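Local coordinates for AvrRxo1-ORF1 (Xanthomonas oryzae pv. oryzicola, PDB 4Z8T), which is a type III effector with a polynucleotide kinase domain of the P-loop NTPase class, bound here to its chaperone-like interactor AvrRxo1-ORF2, at residues 5-13 / 22-33; 65-76 / 177-187. All blocks are in the same frame, centred on the assembly; numbering follows the deposited sequence.

Along the chain the two contacts come in series: contact 1 closes within the first 33 residues, before contact 2 opens at residue 65, and helix 34-60 runs between them. Their centres lie 31 Å apart and their nearest atoms about 17 Å apart, so they do not touch. Contact 1 joins two short N-terminal helices, which lie against helix 123-141 at the periphery of the chain. Contact 2 is buried close to its centre, where strands 66-71 and 179-185 pair within the six-stranded mixed sheet. One therefore belongs to a peripheral N-terminal helical segment, the other to the sheet of the polynucleotide kinase (P-loop NTPase) domain, next to the probable phosphate-binding loop.

Contact 1 (5-13 / 22-33); sequences GTDEIYGLG and RWEYLANPGNWH
Two short N-terminal helices, 6-10 and 22-27, are tied together by a salt-bridge network, and the chain that follows each is joined by a single backbone bridge between G11 and W32. The R22 guanidinium meets two carboxylates in different ways. OD2 of D7 sits over one of its faces, 3.3 Å from R22 NE, and no N-H points at it, which makes this an attraction of charges alone. The planes of the E8 carboxylate and the guanidinium are only 12° from parallel, with OE2 2.9 Å from R22 NH1 in a weak, bent hydrogen bond. D7 CG stands between its own backbone N and carbonyl carbon (chi1 54°), which carries OD2 across to the arginine, while D7 CB packs on L26 CD1.

The bridge runs through H33 N to Y10 O, at 2.9 Å and nearly straight, and L12 N to N31 O. The Y25 hydroxyl donates to L12 O, 2.5 Å away and in the carbonyl plane, and that oxygen lies at the edge of the tyrosine ring. N31 ND2 lies over the centre of one face of the same ring and bonds to Y25 O at 2.8 Å, which fixes the turn N28-N31 against its helix. L12 sends CD2 over the face of the H33 imidazole, a CH-pi contact 3.6 Å from the ring centroid.

The W32 indole is pinned by NE1 to L26 O, the acceptor lying close to the ring plane. Its CE3 edge meets Y10 CB at 3.9 Å, and its benzo end reaches D7 CA. H40 and F132 pack on the same indole, and W23 touches A57 of the AvrRxo1-ORF2 chain. Salt-bridged short helices, a type I turn and an isolated bridge thus make up an N-terminal segment lying against helix 123-141.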
# COMPACT_ATOMS: atom_id res chain seq x y z
N GLY A 5 -34.27 21.82 -0.59
CA GLY A 5 -34.03 21.40 -1.97
C GLY A 5 -35.08 21.97 -2.91
O GLY A 5 -36.19 22.28 -2.49
N THR A 6 -34.74 22.09 -4.19
CA THR A 6 -35.67 22.68 -5.15
C THR A 6 -36.85 21.77 -5.39
O THR A 6 -37.91 22.23 -5.82
CB THR A 6 -35.00 23.04 -6.46
OG1 THR A 6 -34.29 21.91 -6.98
CG2 THR A 6 -34.04 24.21 -6.25
N ASP A 7 -36.68 20.47 -5.13
CA ASP A 7 -37.81 19.56 -5.28
C ASP A 7 -38.87 19.87 -4.22
O ASP A 7 -40.07 19.74 -4.48
CB ASP A 7 -37.36 18.10 -5.23
CG ASP A 7 -36.55 17.76 -3.99
OD1 ASP A 7 -36.04 18.68 -3.32
OD2 ASP A 7 -36.41 16.55 -3.70
N GLU A 8 -38.42 20.31 -3.05
CA GLU A 8 -39.34 20.71 -1.99
C GLU A 8 -39.93 22.10 -2.22
O GLU A 8 -41.11 22.33 -1.97
CB GLU A 8 -38.64 20.64 -0.62
CG GLU A 8 -38.36 19.21 -0.16
CD GLU A 8 -36.91 18.99 0.26
OE1 GLU A 8 -36.44 19.68 1.20
OE2 GLU A 8 -36.24 18.13 -0.34
N ILE A 9 -39.11 23.03 -2.71
CA ILE A 9 -39.54 24.40 -2.99
C ILE A 9 -40.56 24.46 -4.14
O ILE A 9 -41.56 25.17 -4.06
CB ILE A 9 -38.33 25.30 -3.33
CG1 ILE A 9 -37.41 25.44 -2.12
CG2 ILE A 9 -38.78 26.67 -3.84
CD1 ILE A 9 -36.08 26.12 -2.41
N TYR A 10 -40.29 23.71 -5.21
CA TYR A 10 -41.12 23.82 -6.41
C TYR A 10 -42.09 22.66 -6.59
O TYR A 10 -42.91 22.67 -7.52
CB TYR A 10 -40.24 24.02 -7.65
CG TYR A 10 -39.48 25.33 -7.59
CD1 TYR A 10 -40.13 26.54 -7.78
CD2 TYR A 10 -38.12 25.36 -7.33
CE1 TYR A 10 -39.44 27.74 -7.71
CE2 TYR A 10 -37.42 26.55 -7.27
CZ TYR A 10 -38.09 27.73 -7.46
OH TYR A 10 -37.40 28.91 -7.39
N GLY A 11 -42.02 21.67 -5.71
CA GLY A 11 -42.97 20.57 -5.75
C GLY A 11 -44.33 21.03 -5.25
O GLY A 11 -44.42 21.96 -4.45
N LEU A 12 -45.38 20.37 -5.73
CA LEU A 12 -46.74 20.73 -5.32
C LEU A 12 -47.35 19.71 -4.38
O LEU A 12 -47.45 18.53 -4.72
CB LEU A 12 -47.64 20.90 -6.54
CG LEU A 12 -47.45 22.19 -7.33
CD1 LEU A 12 -48.36 22.23 -8.55
CD2 LEU A 12 -47.68 23.40 -6.44
N GLY A 13 -47.75 20.17 -3.20
CA GLY A 13 -48.58 19.39 -2.31
C GLY A 13 -47.90 18.62 -1.20
O GLY A 13 -46.79 18.96 -0.75
N ARG A 22 -41.20 9.45 -3.28
CA ARG A 22 -41.01 10.85 -3.57
C ARG A 22 -40.50 11.01 -5.00
O ARG A 22 -40.56 12.10 -5.57
CB ARG A 22 -40.02 11.47 -2.58
CG ARG A 22 -39.06 12.47 -3.21
CD ARG A 22 -39.06 13.79 -2.45
NE ARG A 22 -37.74 14.13 -1.95
CZ ARG A 22 -37.51 15.05 -1.01
NH1 ARG A 22 -36.27 15.29 -0.61
NH2 ARG A 22 -38.52 15.72 -0.48
N TRP A 23 -39.99 9.92 -5.59
CA TRP A 23 -39.53 10.01 -6.96
C TRP A 23 -40.66 9.90 -7.99
O TRP A 23 -40.83 10.83 -8.77
CB TRP A 23 -38.33 9.08 -7.23
CG TRP A 23 -37.11 9.57 -6.47
CD1 TRP A 23 -36.81 9.32 -5.16
CD2 TRP A 23 -36.06 10.41 -6.97
NE1 TRP A 23 -35.64 9.95 -4.81
CE2 TRP A 23 -35.15 10.62 -5.90
CE3 TRP A 23 -35.79 11.01 -8.21
CZ2 TRP A 23 -34.00 11.40 -6.04
CZ3 TRP A 23 -34.64 11.78 -8.34
CH2 TRP A 23 -33.76 11.97 -7.27
N GLU A 24 -41.46 8.84 -7.95
CA GLU A 24 -42.63 8.72 -8.83
C GLU A 24 -43.57 9.91 -8.74
O GLU A 24 -44.16 10.34 -9.73
CB GLU A 24 -43.42 7.45 -8.52
CG GLU A 24 -42.89 6.19 -9.16
CD GLU A 24 -43.39 4.95 -8.45
OE1 GLU A 24 -43.48 4.99 -7.20
OE2 GLU A 24 -43.71 3.95 -9.13
N TYR A 25 -43.73 10.43 -7.52
CA TYR A 25 -44.53 11.63 -7.30
C TYR A 25 -43.95 12.76 -8.12
O TYR A 25 -44.67 13.42 -8.88
CB TYR A 25 -44.49 12.01 -5.82
CG TYR A 25 -45.46 13.11 -5.44
CD1 TYR A 25 -46.75 12.80 -5.02
CD2 TYR A 25 -45.08 14.45 -5.48
CE1 TYR A 25 -47.64 13.80 -4.67
CE2 TYR A 25 -45.97 15.45 -5.13
CZ TYR A 25 -47.25 15.12 -4.73
OH TYR A 25 -48.13 16.11 -4.37
N LEU A 26 -42.65 12.98 -7.97
CA LEU A 26 -41.96 14.02 -8.70
C LEU A 26 -41.55 13.58 -10.10
O LEU A 26 -41.30 14.42 -10.96
CB LEU A 26 -40.75 14.54 -7.90
CG LEU A 26 -41.17 15.35 -6.68
CD1 LEU A 26 -39.97 15.88 -5.93
CD2 LEU A 26 -42.09 16.50 -7.07
N ALA A 27 -41.50 12.27 -10.34
CA ALA A 27 -41.24 11.76 -11.69
C ALA A 27 -42.38 12.14 -12.61
O ALA A 27 -42.20 12.22 -13.82
CB ALA A 27 -41.02 10.25 -11.69
N ASN A 28 -43.56 12.34 -12.02
CA ASN A 28 -44.70 12.89 -12.74
C ASN A 28 -44.49 14.38 -12.94
O ASN A 28 -44.59 15.15 -11.98
CB ASN A 28 -45.99 12.64 -11.94
CG ASN A 28 -47.15 13.50 -12.42
OD1 ASN A 28 -47.30 13.77 -13.61
ND2 ASN A 28 -47.98 13.94 -11.48
N PRO A 29 -44.23 14.80 -14.18
CA PRO A 29 -43.91 16.20 -14.48
C PRO A 29 -45.00 17.19 -14.08
O PRO A 29 -44.81 18.38 -14.32
CB PRO A 29 -43.73 16.19 -16.01
CG PRO A 29 -43.31 14.79 -16.33
CD PRO A 29 -44.12 13.95 -15.38
N GLY A 30 -46.10 16.74 -13.48
CA GLY A 30 -47.20 17.64 -13.14
C GLY A 30 -47.43 17.90 -11.66
O GLY A 30 -48.46 18.46 -11.28
N ASN A 31 -46.49 17.47 -10.81
CA ASN A 31 -46.55 17.79 -9.39
C ASN A 31 -45.61 18.95 -9.07
O ASN A 31 -45.21 19.15 -7.91
CB ASN A 31 -46.19 16.56 -8.56
CG ASN A 31 -47.39 15.68 -8.27
OD1 ASN A 31 -48.48 16.18 -8.00
ND2 ASN A 31 -47.19 14.37 -8.32
N TRP A 32 -45.25 19.70 -10.10
CA TRP A 32 -44.38 20.85 -9.97
C TRP A 32 -45.18 22.11 -10.26
O TRP A 32 -46.17 22.06 -11.00
CB TRP A 32 -43.21 20.76 -10.95
CG TRP A 32 -42.31 19.57 -10.74
CD1 TRP A 32 -42.52 18.30 -11.19
CD2 TRP A 32 -41.06 19.55 -10.05
NE1 TRP A 32 -41.47 17.49 -10.82
CE2 TRP A 32 -40.56 18.23 -10.11
CE3 TRP A 32 -40.31 20.52 -9.37
CZ2 TRP A 32 -39.35 17.86 -9.52
CZ3 TRP A 32 -39.12 20.15 -8.79
CH2 TRP A 32 -38.65 18.83 -8.87
N HIS A 33 -44.76 23.23 -9.68
CA HIS A 33 -45.31 24.53 -10.06
C HIS A 33 -45.15 24.73 -11.56
O HIS A 33 -44.13 24.37 -12.12
CB HIS A 33 -44.57 25.65 -9.33
CG HIS A 33 -45.07 25.91 -7.95
ND1 HIS A 33 -45.96 26.94 -7.67
CD2 HIS A 33 -44.83 25.30 -6.77
CE1 HIS A 33 -46.23 26.94 -6.38
NE2 HIS A 33 -45.56 25.95 -5.81

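Contact 2 (65-76 / 177-187); sequences PTLFALRGNTAT and GRKVELCDIDA. With ACT (acetate ion), chain I; SO4 (sulfate ion), chain E.
R71 and D184 lie side by side, pointing the same way from neighbouring strands, the guanidinium and carboxylate planes 80° apart. R71 NH1 reaches D184 OD2 at 3.0 Å on its syn side and D184 OD1 more weakly; the guanidinium is also hydrogen-bonded to L160. The extended arginine chain rests its CG 3.4 Å from D184 OD1. Y240 and R224 also bind this carboxylate.

On the same face, A69 CB sits against L182 CG at 3.9 Å. On the other, E181 CB and CG lie obliquely to the F68 ring, and T66 CG2, touching E181 CB, lies over one face of that ring toward its rim. Strands 66-71 and 179-185 pair in parallel, with alternating bonds such as L67 N to K179 O, 2.7 Å. Strand 66-71 leads into a probable Walker A P-loop, beginning at G72, as expected of a P-loop NTPase: A75 N donates to sulfate O2 at 3.0 Å, probably marking a phosphate site.

At the end of strand 179-185, I185 CG2 comes 3.6 Å from T76 O, which bonds to K251. One water links N73 N to I185 O; at the far end K179 NZ bonds to acetate O, probably from the crystallisation liquor.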
# COMPACT_ATOMS: atom_id res chain seq x y z
N PRO A 65 -24.95 2.20 -33.88
CA PRO A 65 -25.57 2.70 -32.65
C PRO A 65 -24.80 2.21 -31.42
O PRO A 65 -24.55 1.01 -31.27
CB PRO A 65 -26.98 2.11 -32.69
CG PRO A 65 -27.27 2.03 -34.15
CD PRO A 65 -25.96 1.62 -34.79
N THR A 66 -24.40 3.17 -30.59
CA THR A 66 -23.42 2.92 -29.54
C THR A 66 -23.82 3.69 -28.29
O THR A 66 -24.36 4.80 -28.38
CB THR A 66 -22.01 3.39 -30.00
OG1 THR A 66 -21.56 2.57 -31.09
CG2 THR A 66 -20.97 3.27 -28.88
N LEU A 67 -23.60 3.07 -27.14
CA LEU A 67 -23.66 3.76 -25.85
C LEU A 67 -22.21 3.98 -25.45
O LEU A 67 -21.49 3.04 -25.12
CB LEU A 67 -24.38 2.88 -24.81
CG LEU A 67 -24.76 3.45 -23.43
CD1 LEU A 67 -25.80 2.54 -22.76
CD2 LEU A 67 -23.56 3.57 -22.54
N PHE A 68 -21.76 5.23 -25.49
CA PHE A 68 -20.41 5.55 -25.03
C PHE A 68 -20.49 5.79 -23.53
O PHE A 68 -21.20 6.70 -23.08
CB PHE A 68 -19.89 6.84 -25.69
CG PHE A 68 -19.57 6.67 -27.15
CD1 PHE A 68 -20.55 6.89 -28.11
CD2 PHE A 68 -18.30 6.28 -27.55
CE1 PHE A 68 -20.25 6.75 -29.46
CE2 PHE A 68 -18.01 6.13 -28.89
CZ PHE A 68 -18.99 6.36 -29.85
N ALA A 69 -19.79 4.97 -22.76
CA ALA A 69 -19.84 5.03 -21.30
C ALA A 69 -18.47 5.51 -20.82
O ALA A 69 -17.45 4.91 -21.14
CB ALA A 69 -20.18 3.65 -20.72
N LEU A 70 -18.45 6.60 -20.07
CA LEU A 70 -17.21 7.10 -19.48
C LEU A 70 -17.26 6.84 -17.99
O LEU A 70 -17.87 7.60 -17.23
CB LEU A 70 -17.06 8.60 -19.75
CG LEU A 70 -17.31 8.97 -21.22
CD1 LEU A 70 -17.27 10.49 -21.43
CD2 LEU A 70 -16.29 8.27 -22.08
N ARG A 71 -16.65 5.73 -17.57
CA ARG A 71 -16.62 5.32 -16.17
C ARG A 71 -15.44 5.95 -15.46
O ARG A 71 -14.35 6.04 -16.01
CB ARG A 71 -16.46 3.80 -16.12
CG ARG A 71 -16.49 3.20 -14.72
CD ARG A 71 -16.55 1.67 -14.76
NE ARG A 71 -16.80 1.15 -13.42
CZ ARG A 71 -15.87 0.79 -12.54
NH1 ARG A 71 -14.58 0.89 -12.85
NH2 ARG A 71 -16.23 0.36 -11.34
N GLY A 72 -15.65 6.37 -14.22
CA GLY A 72 -14.53 6.77 -13.39
C GLY A 72 -14.93 7.76 -12.34
O GLY A 72 -15.95 8.44 -12.47
N ASN A 73 -14.10 7.84 -11.30
CA ASN A 73 -14.37 8.73 -10.18
C ASN A 73 -14.27 10.21 -10.56
O ASN A 73 -13.77 10.57 -11.63
CB ASN A 73 -13.39 8.42 -9.04
CG ASN A 73 -13.84 8.97 -7.71
OD1 ASN A 73 -15.04 9.14 -7.46
ND2 ASN A 73 -12.87 9.24 -6.82
N THR A 74 -14.74 11.04 -9.66
CA THR A 74 -14.71 12.49 -9.82
C THR A 74 -13.30 13.02 -10.12
O THR A 74 -12.33 12.65 -9.45
CB THR A 74 -15.24 13.12 -8.52
OG1 THR A 74 -16.53 12.57 -8.23
CG2 THR A 74 -15.36 14.63 -8.65
N ALA A 75 -13.20 13.91 -11.10
CA ALA A 75 -11.97 14.65 -11.38
C ALA A 75 -10.76 13.75 -11.59
O ALA A 75 -9.67 14.02 -11.07
CB ALA A 75 -11.69 15.69 -10.27
N THR A 76 -10.96 12.70 -12.38
CA THR A 76 -9.88 11.78 -12.71
C THR A 76 -9.28 12.04 -14.09
O THR A 76 -8.34 11.36 -14.49
CB THR A 76 -10.37 10.32 -12.67
OG1 THR A 76 -11.59 10.20 -13.43
CG2 THR A 76 -10.64 9.88 -11.23
N GLY A 177 -30.25 -2.32 -28.98
CA GLY A 177 -29.39 -2.64 -30.11
C GLY A 177 -28.19 -1.71 -30.22
O GLY A 177 -27.74 -1.40 -31.32
N ARG A 178 -27.68 -1.27 -29.08
CA ARG A 178 -26.48 -0.44 -29.07
C ARG A 178 -25.27 -1.24 -28.60
O ARG A 178 -25.40 -2.09 -27.71
CB ARG A 178 -26.65 0.74 -28.11
CG ARG A 178 -27.67 1.79 -28.54
CD ARG A 178 -27.67 2.92 -27.54
NE ARG A 178 -28.49 4.06 -27.94
CZ ARG A 178 -29.75 4.27 -27.56
NH1 ARG A 178 -30.37 3.40 -26.76
NH2 ARG A 178 -30.38 5.35 -27.98
N LYS A 179 -24.10 -0.94 -29.18
CA LYS A 179 -22.83 -1.45 -28.66
C LYS A 179 -22.50 -0.63 -27.42
O LYS A 179 -22.98 0.49 -27.29
CB LYS A 179 -21.71 -1.23 -29.67
CG LYS A 179 -21.78 -2.11 -30.89
CD LYS A 179 -21.42 -3.53 -30.54
CE LYS A 179 -21.31 -4.38 -31.79
NZ LYS A 179 -21.23 -5.83 -31.42
N VAL A 180 -21.71 -1.19 -26.51
CA VAL A 180 -21.18 -0.41 -25.40
C VAL A 180 -19.70 -0.14 -25.65
O VAL A 180 -18.90 -1.08 -25.73
CB VAL A 180 -21.34 -1.14 -24.05
CG1 VAL A 180 -20.71 -0.31 -22.93
CG2 VAL A 180 -22.80 -1.38 -23.76
N GLU A 181 -19.34 1.13 -25.77
CA GLU A 181 -17.94 1.51 -25.89
C GLU A 181 -17.58 2.16 -24.57
O GLU A 181 -18.02 3.26 -24.27
CB GLU A 181 -17.75 2.49 -27.04
CG GLU A 181 -16.30 2.80 -27.36
CD GLU A 181 -15.57 1.63 -28.03
OE1 GLU A 181 -16.23 0.70 -28.58
OE2 GLU A 181 -14.31 1.66 -28.02
N LEU A 182 -16.80 1.46 -23.75
CA LEU A 182 -16.57 1.91 -22.38
C LEU A 182 -15.11 2.29 -22.19
O LEU A 182 -14.20 1.50 -22.45
CB LEU A 182 -16.97 0.82 -21.39
CG LEU A 182 -17.10 1.32 -19.94
CD1 LEU A 182 -18.19 0.55 -19.21
CD2 LEU A 182 -15.78 1.23 -19.17
N CYS A 183 -14.90 3.53 -21.74
CA CYS A 183 -13.59 3.96 -21.30
C CYS A 183 -13.68 4.15 -19.81
O CYS A 183 -14.61 4.79 -19.31
CB CYS A 183 -13.19 5.30 -21.94
SG CYS A 183 -12.49 5.10 -23.59
N ASP A 184 -12.74 3.56 -19.09
CA ASP A 184 -12.72 3.55 -17.64
C ASP A 184 -11.43 4.29 -17.25
O ASP A 184 -10.35 3.93 -17.70
CB ASP A 184 -12.68 2.09 -17.19
CG ASP A 184 -12.89 1.91 -15.71
OD1 ASP A 184 -13.11 2.90 -14.99
OD2 ASP A 184 -12.82 0.74 -15.26
N ILE A 185 -11.57 5.34 -16.45
CA ILE A 185 -10.48 6.27 -16.21
C ILE A 185 -10.20 6.34 -14.72
O ILE A 185 -11.10 6.62 -13.92
CB ILE A 185 -10.84 7.69 -16.72
CG1 ILE A 185 -11.11 7.66 -18.24
CG2 ILE A 185 -9.69 8.65 -16.42
CD1 ILE A 185 -12.58 7.76 -18.63
N ASP A 186 -8.96 6.06 -14.34
CA ASP A 186 -8.56 6.03 -12.93
C ASP A 186 -7.47 7.04 -12.63
O ASP A 186 -6.57 7.26 -13.45
CB ASP A 186 -8.02 4.66 -12.55
CG ASP A 186 -7.73 4.55 -11.07
OD1 ASP A 186 -8.67 4.21 -10.32
OD2 ASP A 186 -6.58 4.84 -10.65
N ALA A 187 -7.56 7.65 -11.44
CA ALA A 187 -6.46 8.42 -10.89
C ALA A 187 -6.39 8.15 -9.40
O ALA A 187 -7.39 7.77 -8.79
CB ALA A 187 -6.67 9.91 -11.14
C ACT I . -24.56 -5.72 -29.88
O ACT I . -23.66 -6.11 -30.66
OXT ACT I . -25.27 -4.77 -30.31
CH3 ACT I . -24.77 -6.37 -28.54
S SO4 E . -16.85 14.39 -12.81
O1 SO4 E . -16.72 15.32 -13.93
O2 SO4 E . -15.68 13.52 -12.83
O3 SO4 E . -18.05 13.59 -13.03
O4 SO4 E . -17.01 15.10 -11.54
O HOH W 1 -24.98 -1.33 -32.66
O HOH W 2 -11.90 6.05 -11.53
O HOH W 3 -9.97 8.98 -7.81